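Local coordinates for putative uncharacterized protein (Archaeoglobus fulgidus, PDB 4KPP) that probably exchanges protons for calcium ions across the membrane, as an integral membrane transporter of the sodium/calcium exchanger family, at residues A[65-69]-A[176-180]; A[112-117]-A[344-348]; A[118-123]-A[262-266]; A[132-138]-A[271-276]; A[145-149]-A[282-287]. One frame throughout, in Å; residues are numbered along the deposited sequence.

Contact 1: residues A[65-69]-A[176-180]; sequences FSLAI and YIYLS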
# COMPACT_ATOMS: atom_id res chain seq x y z
N PHE A 65 -2.83 -7.85 16.79
CA PHE A 65 -3.08 -7.07 15.59
C PHE A 65 -2.76 -5.60 15.79
O PHE A 65 -3.62 -4.80 16.14
CB PHE A 65 -4.54 -7.24 15.14
CG PHE A 65 -4.91 -8.65 14.78
CD1 PHE A 65 -5.36 -9.53 15.75
CD2 PHE A 65 -4.81 -9.10 13.47
CE1 PHE A 65 -5.70 -10.83 15.43
CE2 PHE A 65 -5.15 -10.39 13.14
CZ PHE A 65 -5.59 -11.26 14.12
N SER A 66 -1.50 -5.24 15.57
CA SER A 66 -1.06 -3.85 15.64
C SER A 66 -1.66 -3.06 14.48
O SER A 66 -2.11 -3.64 13.49
CB SER A 66 0.46 -3.77 15.58
OG SER A 66 0.92 -4.14 14.29
N LEU A 67 -1.63 -1.74 14.60
CA LEU A 67 -2.15 -0.87 13.56
C LEU A 67 -1.36 -1.06 12.27
O LEU A 67 -1.89 -0.91 11.17
CB LEU A 67 -2.10 0.60 14.02
CG LEU A 67 -2.97 1.62 13.28
CD1 LEU A 67 -3.35 2.75 14.22
CD2 LEU A 67 -2.27 2.16 12.04
N ALA A 68 -0.08 -1.41 12.41
CA ALA A 68 0.77 -1.65 11.26
C ALA A 68 0.30 -2.88 10.49
O ALA A 68 0.26 -2.88 9.26
CB ALA A 68 2.22 -1.81 11.70
N ILE A 69 -0.05 -3.93 11.22
CA ILE A 69 -0.52 -5.17 10.62
C ILE A 69 -1.86 -4.99 9.91
O ILE A 69 -2.06 -5.52 8.81
CB ILE A 69 -0.58 -6.33 11.65
CG1 ILE A 69 0.76 -7.06 11.70
CG2 ILE A 69 -1.68 -7.32 11.30
CD1 ILE A 69 0.75 -8.32 12.55
N TYR A 176 10.28 -3.51 12.28
CA TYR A 176 9.27 -2.46 12.40
C TYR A 176 7.99 -2.98 13.05
O TYR A 176 7.44 -2.34 13.95
CB TYR A 176 8.95 -1.86 11.03
CG TYR A 176 7.69 -1.05 11.00
CD1 TYR A 176 7.59 0.15 11.69
CD2 TYR A 176 6.58 -1.47 10.27
CE1 TYR A 176 6.43 0.90 11.67
CE2 TYR A 176 5.42 -0.73 10.23
CZ TYR A 176 5.35 0.46 10.93
OH TYR A 176 4.19 1.21 10.90
N ILE A 177 7.52 -4.13 12.59
CA ILE A 177 6.35 -4.77 13.18
C ILE A 177 6.57 -5.08 14.65
O ILE A 177 5.73 -4.77 15.49
CB ILE A 177 5.98 -6.06 12.42
CG1 ILE A 177 5.35 -5.72 11.08
CG2 ILE A 177 5.04 -6.92 13.25
CD1 ILE A 177 4.13 -4.82 11.20
N TYR A 178 7.71 -5.69 14.95
CA TYR A 178 8.08 -6.04 16.32
C TYR A 178 8.06 -4.83 17.26
O TYR A 178 7.59 -4.92 18.39
CB TYR A 178 9.45 -6.71 16.35
CG TYR A 178 10.02 -6.89 17.74
CD1 TYR A 178 9.53 -7.87 18.59
CD2 TYR A 178 11.06 -6.09 18.19
CE1 TYR A 178 10.05 -8.04 19.87
CE2 TYR A 178 11.58 -6.25 19.46
CZ TYR A 178 11.07 -7.22 20.29
OH TYR A 178 11.60 -7.38 21.56
N LEU A 179 8.58 -3.71 16.77
CA LEU A 179 8.62 -2.48 17.56
C LEU A 179 7.25 -1.82 17.64
O LEU A 179 6.98 -1.04 18.56
CB LEU A 179 9.65 -1.50 16.99
CG LEU A 179 11.12 -1.89 17.11
CD1 LEU A 179 12.00 -0.78 16.56
CD2 LEU A 179 11.48 -2.21 18.56
N SER A 180 6.40 -2.12 16.67
CA SER A 180 5.07 -1.53 16.61
C SER A 180 4.16 -2.17 17.65
O SER A 180 3.13 -1.61 18.03
CB SER A 180 4.47 -1.69 15.21
OG SER A 180 3.26 -0.96 15.08
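The capped start of helix 67-73 packs here against the end of the transmembrane helix 163-182, a helix-on-helix contact inside the first of the two sodium/calcium exchanger halves of the chain. A68 supplies the main bump. Its methyl points at the partner and settles into a shallow hollow walled by the Y176 ring, the tip of I177 and the hydroxyl of S180, with A68 CB 3.7 Å from Y176 CE2 and 3.6 Å from I177 CD1. The end of I177 in turn reaches I69, where CG1 of I69 and CD1 of I177 lie 4.1 Å apart, so that I177 fills the dip beside A68. Y176 OH is turned to E141 and S280, which ties the wall of the hollow to helices 138-152 and 271-285. S66 is the N-cap of its helix, its OG accepting from I69 N at 3.2 Å; the small S180 side chain lies against it, with S66 CB 4.0 Å from S180 OG.

Contact 2: residues A[112-117]-A[344-348]; sequences IGIGWS and LFLLF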
# COMPACT_ATOMS: atom_id res chain seq x y z
N ILE A 112 1.48 8.08 -2.13
CA ILE A 112 1.91 9.37 -1.61
C ILE A 112 1.38 10.51 -2.47
O ILE A 112 0.78 11.45 -1.95
CB ILE A 112 3.45 9.45 -1.52
CG1 ILE A 112 3.96 8.41 -0.52
CG2 ILE A 112 3.89 10.86 -1.11
CD1 ILE A 112 5.46 8.38 -0.39
N GLY A 113 1.59 10.41 -3.78
CA GLY A 113 1.20 11.46 -4.70
C GLY A 113 -0.30 11.73 -4.72
O GLY A 113 -0.72 12.88 -4.79
N ILE A 114 -1.09 10.66 -4.66
CA ILE A 114 -2.54 10.79 -4.67
C ILE A 114 -3.14 10.61 -3.27
O ILE A 114 -3.78 11.51 -2.75
CB ILE A 114 -3.19 9.78 -5.64
CG1 ILE A 114 -2.77 10.09 -7.08
CG2 ILE A 114 -4.71 9.80 -5.51
CD1 ILE A 114 -3.19 11.46 -7.57
N GLY A 115 -2.90 9.45 -2.67
CA GLY A 115 -3.46 9.12 -1.37
C GLY A 115 -3.20 10.12 -0.25
O GLY A 115 -4.15 10.67 0.30
N TRP A 116 -1.94 10.35 0.08
CA TRP A 116 -1.58 11.29 1.15
C TRP A 116 -2.11 12.69 0.88
O TRP A 116 -2.58 13.37 1.79
CB TRP A 116 -0.07 11.36 1.34
CG TRP A 116 0.56 10.13 1.92
CD1 TRP A 116 0.02 8.88 1.97
CD2 TRP A 116 1.85 10.04 2.53
NE1 TRP A 116 0.90 8.01 2.57
CE2 TRP A 116 2.03 8.70 2.92
CE3 TRP A 116 2.87 10.96 2.78
CZ2 TRP A 116 3.19 8.26 3.55
CZ3 TRP A 116 4.02 10.53 3.41
CH2 TRP A 116 4.17 9.19 3.78
N SER A 117 -2.02 13.13 -0.38
CA SER A 117 -2.44 14.48 -0.73
C SER A 117 -3.96 14.62 -0.69
O SER A 117 -4.48 15.58 -0.13
CB SER A 117 -1.91 14.86 -2.12
OG SER A 117 -2.55 14.11 -3.13
N LEU A 344 3.28 17.44 -3.08
CA LEU A 344 3.20 16.00 -3.32
C LEU A 344 2.30 15.68 -4.51
O LEU A 344 2.62 14.81 -5.32
CB LEU A 344 2.69 15.27 -2.07
CG LEU A 344 3.64 15.19 -0.88
CD1 LEU A 344 3.00 14.42 0.27
CD2 LEU A 344 4.95 14.53 -1.29
N PHE A 345 1.18 16.40 -4.62
CA PHE A 345 0.24 16.18 -5.71
C PHE A 345 0.81 16.62 -7.06
O PHE A 345 0.87 15.82 -8.00
CB PHE A 345 -1.08 16.90 -5.44
CG PHE A 345 -2.10 16.71 -6.53
CD1 PHE A 345 -2.84 15.54 -6.61
CD2 PHE A 345 -2.32 17.70 -7.48
CE1 PHE A 345 -3.78 15.36 -7.60
CE2 PHE A 345 -3.25 17.53 -8.47
CZ PHE A 345 -3.99 16.36 -8.54
N LEU A 346 1.23 17.87 -7.14
CA LEU A 346 1.75 18.44 -8.39
C LEU A 346 2.97 17.70 -8.93
O LEU A 346 2.99 17.32 -10.11
CB LEU A 346 2.07 19.93 -8.22
CG LEU A 346 0.88 20.84 -7.91
CD1 LEU A 346 1.32 22.29 -7.78
CD2 LEU A 346 -0.21 20.69 -8.97
N LEU A 347 3.97 17.49 -8.09
CA LEU A 347 5.19 16.81 -8.51
C LEU A 347 4.92 15.40 -9.02
O LEU A 347 5.67 14.88 -9.85
CB LEU A 347 6.21 16.79 -7.37
CG LEU A 347 6.87 18.13 -7.05
CD1 LEU A 347 7.75 18.03 -5.82
CD2 LEU A 347 7.67 18.62 -8.24
N PHE A 348 3.85 14.78 -8.53
CA PHE A 348 3.44 13.46 -8.98
C PHE A 348 2.80 13.52 -10.37
O PHE A 348 3.28 12.88 -11.30
CB PHE A 348 2.47 12.82 -7.99
CG PHE A 348 1.86 11.53 -8.48
CD1 PHE A 348 2.57 10.34 -8.40
CD2 PHE A 348 0.59 11.51 -9.03
CE1 PHE A 348 2.02 9.16 -8.86
CE2 PHE A 348 0.03 10.33 -9.49
CZ PHE A 348 0.75 9.16 -9.40
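L344 loses more surface than any other residue at this junction, followed by G113, then by I114 and F345 in equal measure. L344 points at helix 96-127 and packs its forked end against I112 and W116: L344 CD2 is 3.8 Å from I112 CG2, and L344 CD1 lies 3.9 Å from I112 CG2 and 4.3 Å from W116 CE3. G113 sets the closeness of the pair. Its CA lies 3.7 Å from L344 O and 3.8 Å from F348 CB, and a CB at this position would collide with the F348 ring. The glycine carbonyl also receives a CA-H...O contact from F345, with F345 CA 3.6 Å from G113 O. I114 then covers the two phenylalanines, its CD1 3.9 Å from F345 CE1 and its CG1 3.7 Å from F348 CE2, while the F348 ring meets W248 nearly at right angles. The L344 side chain also lies about 4 Å from that of I330, a calcium-binding residue. The short segments run almost antiparallel, at 158°, with their axes 8.0 Å apart. A glycine at the crossing, backbone close to backbone and a CA-H...O contact are characteristic of tightly packed transmembrane helices, here joining the two exchanger halves.

Contact 3: residues A[118-123]-A[262-266]; sequences LVAFIA and AIYFV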
# COMPACT_ATOMS: atom_id res chain seq x y z
N LEU A 118 -4.66 13.67 -1.29
CA LEU A 118 -6.12 13.67 -1.34
C LEU A 118 -6.70 13.69 0.07
O LEU A 118 -7.51 14.55 0.41
CB LEU A 118 -6.63 12.45 -2.11
CG LEU A 118 -8.04 12.37 -2.70
CD1 LEU A 118 -8.77 11.14 -2.18
CD2 LEU A 118 -8.87 13.64 -2.46
N VAL A 119 -6.28 12.72 0.88
CA VAL A 119 -6.77 12.60 2.25
C VAL A 119 -6.49 13.87 3.05
O VAL A 119 -7.34 14.33 3.81
CB VAL A 119 -6.16 11.37 2.95
CG1 VAL A 119 -6.48 11.38 4.43
CG2 VAL A 119 -6.68 10.09 2.30
N ALA A 120 -5.31 14.45 2.85
CA ALA A 120 -4.96 15.70 3.52
C ALA A 120 -5.87 16.84 3.09
O ALA A 120 -6.33 17.62 3.92
CB ALA A 120 -3.50 16.05 3.28
N PHE A 121 -6.13 16.94 1.79
CA PHE A 121 -7.01 17.99 1.24
C PHE A 121 -8.43 17.89 1.77
O PHE A 121 -9.05 18.91 2.09
CB PHE A 121 -7.02 17.95 -0.29
CG PHE A 121 -5.85 18.66 -0.91
CD1 PHE A 121 -5.35 19.83 -0.36
CD2 PHE A 121 -5.25 18.15 -2.06
CE1 PHE A 121 -4.28 20.48 -0.94
CE2 PHE A 121 -4.18 18.80 -2.64
CZ PHE A 121 -3.69 19.96 -2.08
N ILE A 122 -8.96 16.67 1.85
CA ILE A 122 -10.30 16.45 2.36
C ILE A 122 -10.36 16.80 3.84
O ILE A 122 -11.33 17.39 4.32
CB ILE A 122 -10.76 15.00 2.14
CG1 ILE A 122 -10.84 14.70 0.64
CG2 ILE A 122 -12.10 14.74 2.81
CD1 ILE A 122 -11.31 13.31 0.32
N ALA A 123 -9.29 16.45 4.56
CA ALA A 123 -9.18 16.78 5.98
C ALA A 123 -9.15 18.30 6.18
O ALA A 123 -9.69 18.81 7.17
CB ALA A 123 -7.93 16.14 6.57
N ALA A 262 -9.90 5.42 4.53
CA ALA A 262 -9.22 6.61 5.03
C ALA A 262 -10.13 7.83 4.99
O ALA A 262 -10.18 8.60 5.95
CB ALA A 262 -7.94 6.86 4.25
N ILE A 263 -10.84 8.01 3.87
CA ILE A 263 -11.76 9.14 3.73
C ILE A 263 -12.89 9.05 4.75
O ILE A 263 -13.31 10.06 5.32
CB ILE A 263 -12.38 9.21 2.32
CG1 ILE A 263 -11.30 9.20 1.24
CG2 ILE A 263 -13.27 10.44 2.18
CD1 ILE A 263 -10.16 10.15 1.50
N TYR A 264 -13.39 7.84 4.97
CA TYR A 264 -14.48 7.61 5.92
C TYR A 264 -14.08 8.05 7.33
O TYR A 264 -14.86 8.70 8.03
CB TYR A 264 -14.88 6.13 5.92
CG TYR A 264 -15.79 5.72 7.06
CD1 TYR A 264 -17.16 5.94 6.99
CD2 TYR A 264 -15.28 5.11 8.20
CE1 TYR A 264 -18.00 5.57 8.03
CE2 TYR A 264 -16.11 4.73 9.24
CZ TYR A 264 -17.47 4.96 9.15
OH TYR A 264 -18.30 4.59 10.19
N PHE A 265 -12.87 7.69 7.74
CA PHE A 265 -12.36 8.03 9.06
C PHE A 265 -12.07 9.52 9.21
O PHE A 265 -12.12 10.05 10.32
CB PHE A 265 -11.12 7.20 9.39
CG PHE A 265 -11.42 5.85 9.97
CD1 PHE A 265 -12.50 5.67 10.81
CD2 PHE A 265 -10.61 4.76 9.68
CE1 PHE A 265 -12.78 4.43 11.36
CE2 PHE A 265 -10.89 3.51 10.22
CZ PHE A 265 -11.97 3.35 11.06
N VAL A 266 -11.77 10.18 8.10
CA VAL A 266 -11.57 11.63 8.12
C VAL A 266 -12.87 12.36 8.43
O VAL A 266 -12.92 13.23 9.29
CB VAL A 266 -10.98 12.14 6.79
CG1 VAL A 266 -11.08 13.66 6.71
CG2 VAL A 266 -9.54 11.70 6.64
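Two transmembrane helices, one from each half of the exchanger fold, lie side by side here in a nearly parallel pair, their local axes 9.9 Å apart at 19°. The interface is wholly apolar. Along helix 242-267, A262 comes first: its methyl faces V119, with A262 CB 4.0 Å from V119 CG2, while its carbonyl accepts a hydrogen bond from S274 of the next helix. I263 gives up the most surface. The end of its side chain swings inward so that CD1 approaches three residues of the other helix, at 4.1 Å from L118 CD1, 3.6 Å from V119 CG2 and 3.6 Å from I122 CD1. One helical turn on from A262 and I263, V266 points at the partner and divides its two methyls. V266 CG2 meets V119 CG1 at 3.8 Å, on the same valine that A262 and I263 touch. V266 CG1 turns instead to the far end of the segment, 4.2 Å from I122 CG2 and only 3.7 Å from A123 CA, where the small alanine lets it approach the backbone.

Contact 4: residues A[132-138]-A[271-276]; sequences VELDDGI and VSASMN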
# COMPACT_ATOMS: atom_id res chain seq x y z
N VAL A 132 -2.59 19.58 8.92
CA VAL A 132 -2.88 18.28 9.52
C VAL A 132 -1.74 17.85 10.43
O VAL A 132 -0.59 17.75 9.99
CB VAL A 132 -3.11 17.20 8.44
CG1 VAL A 132 -3.04 15.82 9.06
CG2 VAL A 132 -4.45 17.41 7.76
N GLU A 133 -2.04 17.59 11.69
CA GLU A 133 -1.03 17.19 12.66
C GLU A 133 -1.00 15.68 12.87
O GLU A 133 -2.04 15.02 12.87
CB GLU A 133 -1.25 17.91 13.99
CG GLU A 133 -2.68 17.85 14.49
CD GLU A 133 -2.91 18.76 15.68
OE1 GLU A 133 -4.04 18.77 16.22
OE2 GLU A 133 -1.96 19.47 16.09
N LEU A 134 0.20 15.13 13.04
CA LEU A 134 0.37 13.70 13.25
C LEU A 134 0.82 13.38 14.67
O LEU A 134 1.42 14.22 15.35
CB LEU A 134 1.35 13.11 12.23
CG LEU A 134 1.01 13.17 10.74
CD1 LEU A 134 -0.50 13.07 10.50
CD2 LEU A 134 1.59 14.41 10.08
N ASP A 135 0.55 12.16 15.12
CA ASP A 135 0.93 11.71 16.46
C ASP A 135 2.44 11.61 16.60
O ASP A 135 3.17 11.62 15.61
CB ASP A 135 0.29 10.36 16.77
CG ASP A 135 -1.12 10.24 16.23
OD1 ASP A 135 -2.08 10.62 16.94
OD2 ASP A 135 -1.28 9.76 15.08
N ASP A 136 2.91 11.50 17.84
CA ASP A 136 4.34 11.36 18.11
C ASP A 136 4.86 10.00 17.68
O ASP A 136 6.05 9.84 17.40
CB ASP A 136 4.64 11.58 19.60
CG ASP A 136 4.42 13.01 20.04
OD1 ASP A 136 4.54 13.92 19.19
OD2 ASP A 136 4.12 13.22 21.24
N GLY A 137 3.96 9.02 17.62
CA GLY A 137 4.33 7.66 17.27
C GLY A 137 4.78 7.53 15.83
O GLY A 137 5.39 6.53 15.46
N ILE A 138 4.47 8.53 15.02
CA ILE A 138 4.84 8.54 13.61
C ILE A 138 6.37 8.50 13.42
O ILE A 138 6.87 7.99 12.42
CB ILE A 138 4.19 9.75 12.87
CG1 ILE A 138 2.75 9.40 12.48
CG2 ILE A 138 4.94 10.14 11.61
CD1 ILE A 138 2.65 8.17 11.59
N VAL A 271 -8.61 12.07 11.84
CA VAL A 271 -7.58 12.36 10.85
C VAL A 271 -6.23 11.71 11.19
O VAL A 271 -5.54 11.21 10.31
CB VAL A 271 -7.37 13.88 10.69
CG1 VAL A 271 -6.40 14.17 9.56
CG2 VAL A 271 -8.71 14.56 10.42
N SER A 272 -5.88 11.73 12.47
CA SER A 272 -4.60 11.17 12.93
C SER A 272 -4.47 9.68 12.63
O SER A 272 -3.49 9.25 12.01
CB SER A 272 -4.42 11.41 14.42
OG SER A 272 -4.37 12.80 14.71
N ALA A 273 -5.44 8.91 13.08
CA ALA A 273 -5.44 7.47 12.84
C ALA A 273 -5.49 7.16 11.35
O ALA A 273 -4.88 6.19 10.88
CB ALA A 273 -6.61 6.82 13.56
N SER A 274 -6.22 7.98 10.60
CA SER A 274 -6.32 7.82 9.16
C SER A 274 -4.96 7.99 8.48
O SER A 274 -4.59 7.20 7.61
CB SER A 274 -7.33 8.81 8.58
OG SER A 274 -7.54 8.59 7.20
N MET A 275 -4.22 9.01 8.90
CA MET A 275 -2.89 9.25 8.36
C MET A 275 -1.87 8.23 8.86
O MET A 275 -0.93 7.88 8.15
CB MET A 275 -2.41 10.66 8.68
CG MET A 275 -3.21 11.78 8.02
SD MET A 275 -3.33 11.63 6.23
CE MET A 275 -1.61 11.47 5.76
N ASN A 276 -2.06 7.75 10.09
CA ASN A 276 -1.20 6.70 10.64
C ASN A 276 -1.21 5.47 9.75
O ASN A 276 -0.17 4.83 9.55
CB ASN A 276 -1.65 6.30 12.05
CG ASN A 276 -1.22 7.30 13.10
OD1 ASN A 276 -0.23 8.01 12.94
ND2 ASN A 276 -1.97 7.36 14.20
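A small apolar cluster holds strand 131-133 and the chain after it against the first turns of helix 271-285, a strand-on-helix packing that joins the two exchanger halves. At its centre V132 CG1 lies 3.8 Å from V271 CG1 and 4.2 Å from M275 CG, and L134 CD1 lies beside it on M275, 3.6 Å from M275 CB. V271 and M275 stand one turn apart on the same helix face, which is why both can meet the extended chain. The strand pairs antiparallel with 335-337, and L134 is joined to L334 by backbone hydrogen bonding. The side chain of L134 thus lies about 6 Å from the bound calcium ion, whose site includes D333 and K335.

Outward from this cluster the contact becomes polar. S272 lies beside the backbone of E133, its OG 3.7 Å from E133 O, and S272 CB is 3.5 Å from D135 OD1. D135 opens a type I turn that runs to I138, leading into helix 138-152. Beside it, I138 CD1 comes within 3.2 Å of N276 OD1. At the outer edge a single hydrogen bond closes the contact: N276 ND2 donates to D135 OD2 across 2.6 Å.

Contact 5: residues A[145-149]-A[282-287]; sequences LFLAT and KVNQWT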
# COMPACT_ATOMS: atom_id res chain seq x y z
N LEU A 145 11.19 4.40 7.26
CA LEU A 145 11.02 4.95 5.93
C LEU A 145 12.35 5.50 5.43
O LEU A 145 12.71 5.34 4.27
CB LEU A 145 9.97 6.05 5.94
CG LEU A 145 8.74 5.87 5.05
CD1 LEU A 145 8.41 4.40 4.86
CD2 LEU A 145 7.55 6.61 5.65
N PHE A 146 13.08 6.14 6.33
CA PHE A 146 14.38 6.71 5.99
C PHE A 146 15.40 5.62 5.66
O PHE A 146 16.14 5.73 4.70
CB PHE A 146 14.88 7.59 7.13
CG PHE A 146 16.05 8.46 6.76
CD1 PHE A 146 15.95 9.37 5.72
CD2 PHE A 146 17.24 8.39 7.47
CE1 PHE A 146 17.01 10.18 5.38
CE2 PHE A 146 18.31 9.20 7.14
CZ PHE A 146 18.20 10.09 6.09
N LEU A 147 15.42 4.55 6.46
CA LEU A 147 16.36 3.45 6.24
C LEU A 147 16.05 2.68 4.96
O LEU A 147 16.97 2.29 4.22
CB LEU A 147 16.37 2.49 7.43
CG LEU A 147 16.97 3.00 8.74
CD1 LEU A 147 17.24 1.83 9.68
CD2 LEU A 147 18.24 3.80 8.49
N ALA A 148 14.77 2.45 4.70
CA ALA A 148 14.34 1.75 3.50
C ALA A 148 14.68 2.55 2.25
O ALA A 148 15.11 2.00 1.24
CB ALA A 148 12.84 1.47 3.55
N THR A 149 14.50 3.87 2.34
CA THR A 149 14.76 4.75 1.22
C THR A 149 16.25 4.84 0.90
O THR A 149 16.65 4.78 -0.26
CB THR A 149 14.19 6.16 1.47
OG1 THR A 149 12.77 6.07 1.62
CG2 THR A 149 14.51 7.08 0.32
N LYS A 282 2.53 2.88 3.55
CA LYS A 282 3.71 3.24 2.77
C LYS A 282 4.90 2.43 3.25
O LYS A 282 5.69 1.96 2.44
CB LYS A 282 3.99 4.74 2.86
CG LYS A 282 5.38 5.17 2.39
CD LYS A 282 5.64 4.85 0.92
CE LYS A 282 7.08 5.17 0.54
NZ LYS A 282 7.43 4.81 -0.86
N VAL A 283 5.02 2.24 4.56
CA VAL A 283 6.13 1.48 5.13
C VAL A 283 6.19 0.05 4.58
O VAL A 283 7.23 -0.37 4.07
CB VAL A 283 6.09 1.45 6.68
CG1 VAL A 283 7.24 0.61 7.22
CG2 VAL A 283 6.15 2.86 7.24
N ASN A 284 5.09 -0.69 4.67
CA ASN A 284 5.11 -2.08 4.19
C ASN A 284 5.29 -2.19 2.68
O ASN A 284 5.98 -3.09 2.19
CB ASN A 284 3.91 -2.90 4.69
CG ASN A 284 2.62 -2.60 3.94
OD1 ASN A 284 2.45 -2.98 2.79
ND2 ASN A 284 1.69 -1.93 4.62
N GLN A 285 4.68 -1.28 1.93
CA GLN A 285 4.79 -1.30 0.48
C GLN A 285 6.19 -0.89 0.01
O GLN A 285 6.59 -1.20 -1.11
CB GLN A 285 3.71 -0.44 -0.17
CG GLN A 285 2.31 -1.01 0.01
CD GLN A 285 1.23 -0.19 -0.66
OE1 GLN A 285 1.09 -0.21 -1.88
NE2 GLN A 285 0.44 0.52 0.14
N TRP A 286 6.92 -0.22 0.89
CA TRP A 286 8.26 0.25 0.56
C TRP A 286 9.31 -0.62 1.26
O TRP A 286 10.50 -0.31 1.25
CB TRP A 286 8.40 1.72 0.95
CG TRP A 286 9.60 2.44 0.39
CD1 TRP A 286 10.46 3.25 1.08
CD2 TRP A 286 10.06 2.44 -0.97
NE1 TRP A 286 11.42 3.74 0.23
CE2 TRP A 286 11.20 3.26 -1.03
CE3 TRP A 286 9.61 1.81 -2.14
CZ2 TRP A 286 11.91 3.47 -2.21
CZ3 TRP A 286 10.32 2.03 -3.31
CH2 TRP A 286 11.45 2.85 -3.34
N THR A 287 8.85 -1.72 1.85
CA THR A 287 9.74 -2.69 2.50
C THR A 287 9.34 -4.13 2.15
O THR A 287 9.98 -4.76 1.31
CB THR A 287 9.77 -2.53 4.04
OG1 THR A 287 8.43 -2.57 4.56
CG2 THR A 287 10.44 -1.22 4.44
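This is a buried packing contact near the middle of the protein, where helix 138-152 meets the end of helix 271-285 and the two residues that follow it. L145 and W286 are the most covered residues. L145 lies over the last turn of the helix, its CD1 3.6 Å from V283 CG2 and 4.0 Å from the aliphatic K282 CG; the ammonium of K282 is engaged elsewhere, by S324 and N108. W286 is where the chain leaves helical geometry, and its side chain turns toward helix 138-152. Its indole NE1 donates to T149 OG1 at 3.0 Å, and the T149 hydroxyl in turn donates a hydrogen bond to L145 O, with T149 OG1 2.7 Å from L145 O, so that the bond from the tryptophan continues into the helix backbone. Between these anchors A148 offers only a methyl, which fits against the break: A148 CB is 3.7 Å from W286 O and 3.7 Å from T287 CG2. T287 bonds back to the preceding turn, OG1 to V283 O at 2.6 Å. Helix resumes at 288, and such interrupted membrane-spanning helices at the centre of the molecule are a hallmark of the cation/calcium exchanger fold.

How the contacts relate
Contacts 2 and 5 are buried, whereas contacts 1, 3 and 4 are only partly so. Contact 1 stays within the first exchanger half; the other four each join one half to the other. Helix 96-127 serves contacts 2 and 3, on adjoining segments, and helix 271-285 serves contacts 4 and 5, at its start and its end. Contacts 3 and 4 touch through V119 with M275 and A262 with S274, while K282 of contact 5 packs on I112 and W116 of contact 2. Contacts 1, 2 and 3 rest on packing between their segments; contacts 4 and 5 each add one hydrogen bond, at an outer edge in contact 4 but deep inside in contact 5.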